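Local coordinates for protein proteasome accessory factor B/C (PafBC) (Paenarthrobacter aurescens, PDB 6SJ9) that probably acts as a transcriptional regulator of the bacterial DNA damage response, combining winged helix-turn-helix and WYL domains in one chain, at residues Leu505-Phe510 against Thr518-Asp523; Trp534-Tyr539 against Arg547-Asp552. All blocks are in the same frame, centred on the assembly; numbering follows the deposited sequence.

Interaction 1 of 2, residues Leu505-Phe510 against Thr518-Asp523; sequences LRLRYF and TERDVD
Glu519 stands between two arginines of the facing strand and meets each with a different carboxylate oxygen. Glu519 OE2 takes the NE of Arg508 at 3.0 Å; the oxygen lies in the guanidinium plane, whereas NE comes from above the carboxylate plane. Glu519 OE1 pairs with Arg506 NH2 at 2.8 Å, a salt bridge whose hydrogen bond is bent (141°) and weak. Arg506, its chain bent at chi2 (65°), crosses Glu519 at about a right angle and also reaches Asp521 OD1 with NH1, a long and weak bond of 3.4 Å. An alanine in place of Arg506 would probably leave Asp521 without its cross-strand charge partner and Glu519 paired across the strands with Arg508 alone.

Beneath this network the backbones form a regular antiparallel ladder, with paired bonds at Leu505–Val522, Leu507–Arg520 and Tyr509–Thr518. On the other face of the sheet Leu507 CD2 lies 4.1 Å from Arg520 CG and 4.2 Å from Val522 CG1, aliphatic carbon suiting this buried side. Arg520 is buried there too: Arg520 NH1 bonds Thr518 OG1 at 2.8 Å and forms a salt bridge with Glu583, while Tyr509 OH bonds the backbone N of Arg550. The hairpin is thus two-sided, with long charged chains on the more exposed face and leucine and valine carbons on the more buried one, where the polar ends of Arg520 and Tyr509 have partners of their own.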
loop_
_atom_site.group_PDB
_atom_site.type_symbol
_atom_site.label_atom_id
_atom_site.label_comp_id
_atom_site.label_asym_id
_atom_site.label_seq_id
_atom_site.Cartn_x
_atom_site.Cartn_y
_atom_site.Cartn_z
ATOM N N LEU A 505 2.969 23.555 23.423
ATOM C CA LEU A 505 3.633 22.668 24.373
ATOM C C LEU A 505 5.131 22.667 24.129
ATOM O O LEU A 505 5.591 22.662 22.991
ATOM C CB LEU A 505 3.102 21.218 24.267
ATOM C CG LEU A 505 1.633 21.025 24.702
ATOM C CD1 LEU A 505 1.122 19.625 24.413
ATOM C CD2 LEU A 505 1.563 21.194 26.245
ATOM N N ARG A 506 5.870 22.634 25.208
ATOM C CA ARG A 506 7.275 22.277 25.178
ATOM C C ARG A 506 7.373 20.762 25.313
ATOM O O ARG A 506 6.994 20.218 26.344
ATOM C CB ARG A 506 8.027 22.904 26.344
ATOM C CG ARG A 506 9.554 22.702 26.299
ATOM C CD ARG A 506 10.160 23.407 25.118
ATOM N NE ARG A 506 11.623 23.527 25.211
ATOM C CZ ARG A 506 12.381 23.968 24.219
ATOM N NH1 ARG A 506 11.803 24.337 23.080
ATOM N NH2 ARG A 506 13.705 24.038 24.372
ATOM N N LEU A 507 7.924 20.110 24.296
ATOM C CA LEU A 507 8.014 18.661 24.214
ATOM C C LEU A 507 9.473 18.236 24.337
ATOM O O LEU A 507 10.363 18.796 23.667
ATOM C CB LEU A 507 7.431 18.159 22.889
ATOM C CG LEU A 507 7.847 16.750 22.506
ATOM C CD1 LEU A 507 7.223 15.698 23.479
ATOM C CD2 LEU A 507 7.430 16.548 21.021
ATOM N N ARG A 508 9.716 17.275 25.201
ATOM C CA ARG A 508 10.980 16.547 25.279
ATOM C C ARG A 508 10.718 15.137 24.771
ATOM O O ARG A 508 9.910 14.414 25.345
ATOM C CB ARG A 508 11.528 16.535 26.695
ATOM C CG ARG A 508 12.155 17.914 27.044
ATOM C CD ARG A 508 12.595 17.841 28.467
ATOM N NE ARG A 508 12.984 19.121 28.974
ATOM C CZ ARG A 508 13.068 19.359 30.277
ATOM N NH1 ARG A 508 12.763 18.378 31.131
ATOM N NH2 ARG A 508 13.452 20.556 30.718
ATOM N N TYR A 509 11.312 14.787 23.643
ATOM C CA TYR A 509 10.953 13.572 22.926
ATOM C C TYR A 509 12.168 12.657 22.960
ATOM O O TYR A 509 13.236 13.074 22.539
ATOM C CB TYR A 509 10.564 13.921 21.495
ATOM C CG TYR A 509 9.900 12.812 20.721
ATOM C CD1 TYR A 509 8.685 12.294 21.135
ATOM C CD2 TYR A 509 10.456 12.325 19.534
ATOM C CE1 TYR A 509 8.020 11.283 20.430
ATOM C CE2 TYR A 509 9.804 11.273 18.821
ATOM C CZ TYR A 509 8.585 10.769 19.283
ATOM O OH TYR A 509 7.881 9.787 18.585
ATOM N N PHE A 510 12.000 11.423 23.466
ATOM C CA PHE A 510 13.083 10.437 23.471
ATOM C C PHE A 510 13.530 10.086 22.051
ATOM O O PHE A 510 12.726 9.957 21.139
ATOM C CB PHE A 510 12.653 9.135 24.157
ATOM C CG PHE A 510 12.630 9.206 25.648
ATOM C CD1 PHE A 510 13.770 9.425 26.358
ATOM C CD2 PHE A 510 11.433 8.989 26.331
ATOM C CE1 PHE A 510 13.740 9.496 27.713
ATOM C CE2 PHE A 510 11.389 9.025 27.672
ATOM C CZ PHE A 510 12.550 9.287 28.375
ATOM N N THR A 518 15.263 15.123 22.316
ATOM C CA THR A 518 15.212 16.389 21.609
ATOM C C THR A 518 14.176 17.239 22.348
ATOM O O THR A 518 13.196 16.718 22.913
ATOM C CB THR A 518 14.826 16.225 20.123
ATOM O OG1 THR A 518 13.608 15.482 20.024
ATOM C CG2 THR A 518 15.916 15.479 19.336
ATOM N N GLU A 519 14.394 18.550 22.326
ATOM C CA GLU A 519 13.535 19.508 22.998
ATOM C C GLU A 519 12.993 20.475 21.960
ATOM O O GLU A 519 13.763 21.033 21.173
ATOM C CB GLU A 519 14.320 20.252 24.096
ATOM C CG GLU A 519 13.442 20.888 25.181
ATOM C CD GLU A 519 14.210 21.718 26.276
ATOM O OE1 GLU A 519 15.247 22.407 25.980
ATOM O OE2 GLU A 519 13.775 21.621 27.457
ATOM N N ARG A 520 11.679 20.690 21.968
ATOM C CA ARG A 520 11.083 21.486 20.919
ATOM C C ARG A 520 9.710 21.976 21.342
ATOM O O ARG A 520 9.011 21.301 22.100
ATOM C CB ARG A 520 10.933 20.678 19.641
ATOM C CG ARG A 520 10.215 19.357 19.946
ATOM C CD ARG A 520 10.142 18.596 18.673
ATOM N NE ARG A 520 11.092 17.553 18.607
ATOM C CZ ARG A 520 11.378 16.874 17.499
ATOM N NH1 ARG A 520 12.209 15.871 17.601
ATOM N NH2 ARG A 520 10.864 17.187 16.315
ATOM N N ASP A 521 9.340 23.148 20.817
ATOM C CA ASP A 521 8.004 23.719 20.953
ATOM C C ASP A 521 7.123 23.165 19.849
ATOM O O ASP A 521 7.538 23.149 18.688
ATOM C CB ASP A 521 8.060 25.257 20.844
ATOM C CG ASP A 521 8.752 25.896 22.078
ATOM O OD1 ASP A 521 8.582 25.413 23.229
ATOM O OD2 ASP A 521 9.480 26.846 21.868
ATOM N N VAL A 522 5.933 22.675 20.204
ATOM C CA VAL A 522 4.989 22.136 19.225
ATOM C C VAL A 522 3.585 22.694 19.448
ATOM O O VAL A 522 3.171 22.967 20.580
ATOM C CB VAL A 522 4.945 20.591 19.241
ATOM C CG1 VAL A 522 6.296 20.082 19.162
ATOM C CG2 VAL A 522 4.315 20.056 20.533
ATOM N N ASP A 523 2.849 22.843 18.342
ATOM C CA ASP A 523 1.425 23.132 18.364
ATOM C C ASP A 523 0.735 21.793 18.237
ATOM O O ASP A 523 0.701 21.228 17.135
ATOM C CB ASP A 523 1.002 24.054 17.210
ATOM C CG ASP A 523 1.731 25.403 17.213
ATOM O OD1 ASP A 523 1.974 25.993 18.301
ATOM O OD2 ASP A 523 1.979 25.920 16.098
HETATM O O HOH W 1 14.127 12.621 19.656
#

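Interaction 2 of 2, residues Trp534-Tyr539 against Arg547-Asp552; sequences WYFEAY and RNFRLD
Phe549 sets its CB over one face of the Phe536 ring, 4.0 Å from the ring centroid, in a CH-pi contact. The two rings are near parallel (27°) but slid so far apart that they barely overlap, with centroids separated by 5.4 Å. Phe536 has CG between its backbone N and carbonyl carbon (chi1 61°), which starts the ring off over the backbone; Phe536 CD1 comes within 4.3 Å of Leu551 CD1. Ala538, small enough to leave room for the aromatic next to it, places CB 4.1 Å from Phe549 CE1 at the edge of that ring. Leu551 CD2 packs on Trp534 CB at 3.7 Å.

These side chains ride on an antiparallel beta hairpin at the margin of the five-stranded sheet of a WYL domain, a fold related to Sm proteins, in which 545-550 is an outermost strand. Paired backbone bonds join Phe536 with Phe549 and Ala538 with Arg547. The ladder ends as the chain turns into a 3-10 segment, where Leu551 N donates to Trp534 O from above the carbonyl plane and a water links that same oxygen to Asp552 N.

On the other face Tyr535 and Arg550 lie side by side, their planes 83° apart, and a water bridges Tyr535 OH and Arg550 NH1. Asp552 grips the Arg550 guanidinium side-on, its OD1 taking Arg550 NE and its OD2 taking Arg550 NH2 at 2.8 Å. Glu537 and Asn548 lie side by side, pointing the same way, each held by an outside partner: Glu537 is salt-bridged to Arg526 and Asn548 OD1 bonded to Tyr528 OH. Farther out, Ile495 of helix 489-501 packs against Phe536 and Leu551, while Tyr509 meets the Phe549 ring edge-to-face.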
loop_
_atom_site.group_PDB
_atom_site.type_symbol
_atom_site.label_atom_id
_atom_site.label_comp_id
_atom_site.label_asym_id
_atom_site.label_seq_id
_atom_site.Cartn_x
_atom_site.Cartn_y
_atom_site.Cartn_z
ATOM N N TRP A 534 -0.822 5.036 20.452
ATOM C CA TRP A 534 -1.249 6.428 20.416
ATOM C C TRP A 534 -0.188 7.297 19.752
ATOM O O TRP A 534 1.009 7.144 19.976
ATOM C CB TRP A 534 -1.588 6.969 21.814
ATOM C CG TRP A 534 -2.941 6.514 22.245
ATOM C CD1 TRP A 534 -3.234 5.451 23.054
ATOM C CD2 TRP A 534 -4.190 7.047 21.801
ATOM N NE1 TRP A 534 -4.598 5.303 23.160
ATOM C CE2 TRP A 534 -5.211 6.282 22.413
ATOM C CE3 TRP A 534 -4.546 8.119 20.968
ATOM C CZ2 TRP A 534 -6.580 6.546 22.221
ATOM C CZ3 TRP A 534 -5.913 8.384 20.759
ATOM C CH2 TRP A 534 -6.921 7.567 21.388
ATOM N N TYR A 535 -0.650 8.229 18.949
ATOM C CA TYR A 535 0.211 9.188 18.287
ATOM C C TYR A 535 -0.378 10.574 18.463
ATOM O O TYR A 535 -1.584 10.733 18.697
ATOM C CB TYR A 535 0.322 8.933 16.773
ATOM C CG TYR A 535 0.857 7.580 16.355
ATOM C CD1 TYR A 535 0.025 6.443 16.330
ATOM C CD2 TYR A 535 2.164 7.451 15.925
ATOM C CE1 TYR A 535 0.526 5.212 15.917
ATOM C CE2 TYR A 535 2.673 6.256 15.521
ATOM C CZ TYR A 535 1.832 5.133 15.505
ATOM O OH TYR A 535 2.351 3.937 15.105
ATOM N N PHE A 536 0.461 11.603 18.360
ATOM C CA PHE A 536 -0.141 12.923 18.216
ATOM C C PHE A 536 0.543 13.657 17.075
ATOM O O PHE A 536 1.772 13.665 16.963
ATOM C CB PHE A 536 -0.127 13.763 19.488
ATOM C CG PHE A 536 1.234 14.067 20.032
ATOM C CD1 PHE A 536 1.981 13.096 20.688
ATOM C CD2 PHE A 536 1.700 15.354 20.007
ATOM C CE1 PHE A 536 3.214 13.388 21.218
ATOM C CE2 PHE A 536 2.926 15.658 20.551
ATOM C CZ PHE A 536 3.678 14.686 21.151
ATOM N N GLU A 537 -0.267 14.235 16.232
ATOM C CA GLU A 537 0.167 15.119 15.171
ATOM C C GLU A 537 0.353 16.533 15.739
ATOM O O GLU A 537 -0.472 17.016 16.533
ATOM C CB GLU A 537 -0.890 15.150 14.069
ATOM C CG GLU A 537 -0.499 16.005 12.923
ATOM C CD GLU A 537 -1.723 16.317 12.024
ATOM O OE1 GLU A 537 -1.623 16.093 10.799
ATOM O OE2 GLU A 537 -2.796 16.756 12.545
ATOM N N ALA A 538 1.465 17.166 15.387
ATOM C CA ALA A 538 1.784 18.469 15.946
ATOM C C ALA A 538 2.638 19.251 14.956
ATOM O O ALA A 538 3.469 18.687 14.243
ATOM C CB ALA A 538 2.537 18.321 17.267
ATOM N N TYR A 539 2.444 20.559 14.929
ATOM C CA TYR A 539 3.354 21.412 14.174
ATOM C C TYR A 539 4.605 21.603 15.027
ATOM O O TYR A 539 4.518 22.126 16.136
ATOM C CB TYR A 539 2.699 22.765 13.800
ATOM C CG TYR A 539 3.647 23.555 12.883
ATOM C CD1 TYR A 539 4.607 24.396 13.409
ATOM C CD2 TYR A 539 3.607 23.400 11.496
ATOM C CE1 TYR A 539 5.510 25.098 12.581
ATOM C CE2 TYR A 539 4.495 24.101 10.655
ATOM C CZ TYR A 539 5.445 24.949 11.214
ATOM O OH TYR A 539 6.327 25.635 10.417
ATOM N N ARG A 547 4.757 17.112 12.244
ATOM C CA ARG A 547 5.296 15.789 12.473
ATOM C C ARG A 547 4.285 14.988 13.270
ATOM O O ARG A 547 3.362 15.553 13.870
ATOM C CB ARG A 547 6.627 15.843 13.241
ATOM C CG ARG A 547 7.739 16.619 12.513
ATOM C CD ARG A 547 8.300 15.749 11.403
ATOM N NE ARG A 547 9.422 16.336 10.667
ATOM C CZ ARG A 547 9.335 17.320 9.773
ATOM N NH1 ARG A 547 8.169 17.901 9.472
ATOM N NH2 ARG A 547 10.440 17.741 9.173
ATOM N N ASN A 548 4.489 13.664 13.301
ATOM C CA ASN A 548 3.643 12.747 14.047
ATOM C C ASN A 548 4.528 12.009 15.008
ATOM O O ASN A 548 5.440 11.307 14.580
ATOM C CB ASN A 548 2.902 11.771 13.104
ATOM C CG ASN A 548 1.846 12.486 12.346
ATOM O OD1 ASN A 548 0.713 12.549 12.807
ATOM N ND2 ASN A 548 2.210 13.142 11.253
ATOM N N PHE A 549 4.250 12.177 16.296
ATOM C CA PHE A 549 5.069 11.651 17.371
ATOM C C PHE A 549 4.345 10.493 18.051
ATOM O O PHE A 549 3.108 10.445 18.088
ATOM C CB PHE A 549 5.337 12.764 18.412
ATOM C CG PHE A 549 6.078 14.018 17.846
ATOM C CD1 PHE A 549 5.373 15.122 17.399
ATOM C CD2 PHE A 549 7.457 14.088 17.859
ATOM C CE1 PHE A 549 6.051 16.290 16.938
ATOM C CE2 PHE A 549 8.156 15.235 17.388
ATOM C CZ PHE A 549 7.458 16.319 16.915
ATOM N N ARG A 550 5.124 9.609 18.651
ATOM C CA ARG A 550 4.597 8.500 19.435
ATOM C C ARG A 550 4.425 8.947 20.876
ATOM O O ARG A 550 5.385 9.425 21.492
ATOM C CB ARG A 550 5.536 7.287 19.391
ATOM C CG ARG A 550 5.641 6.596 18.006
ATOM C CD ARG A 550 6.595 5.397 18.032
ATOM N NE ARG A 550 6.243 4.375 19.041
ATOM C CZ ARG A 550 5.468 3.307 18.794
ATOM N NH1 ARG A 550 4.977 3.101 17.569
ATOM N NH2 ARG A 550 5.184 2.432 19.776
ATOM N N LEU A 551 3.213 8.776 21.407
ATOM C CA LEU A 551 2.961 9.125 22.800
ATOM C C LEU A 551 3.932 8.401 23.719
ATOM O O LEU A 551 4.433 8.980 24.707
ATOM C CB LEU A 551 1.516 8.788 23.170
ATOM C CG LEU A 551 0.996 9.454 24.446
ATOM C CD1 LEU A 551 0.996 10.927 24.249
ATOM C CD2 LEU A 551 -0.430 9.025 24.681
ATOM N N ASP A 552 4.241 7.139 23.405
ATOM C CA ASP A 552 5.067 6.386 24.327
ATOM C C ASP A 552 6.504 6.772 24.184
ATOM O O ASP A 552 7.341 6.127 24.811
ATOM C CB ASP A 552 4.915 4.846 24.148
ATOM C CG ASP A 552 5.443 4.299 22.800
ATOM O OD1 ASP A 552 6.227 4.949 22.064
ATOM O OD2 ASP A 552 5.071 3.144 22.472
HETATM O O HOH W 2 2.827 5.524 21.599
HETATM O O HOH W 3 5.378 4.213 15.012
HETATM O O HOH W 4 0.133 14.857 9.511
#

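Both interactions are hairpins of one antiparallel sheet, in series along the chain and joined because strands 517-530 and 533-540 are neighbours in it. Asp523 N bonds Tyr539 O at the seam, and Asp523 O packs on Ala538 CB. Interaction 1 is partly buried, and its side-chain chemistry is dominated by direct salt bridges on a solvent-facing side. Interaction 2 is the more buried of the two, packed against helix 489-501: aromatic and aliphatic contacts prevail across its strands, and its polar face combines a water bridge with salt bridges that do not cross between the two strands. Leu507 and the Arg520 side chain touch Phe549, so the more buried sides of the two hairpins meet.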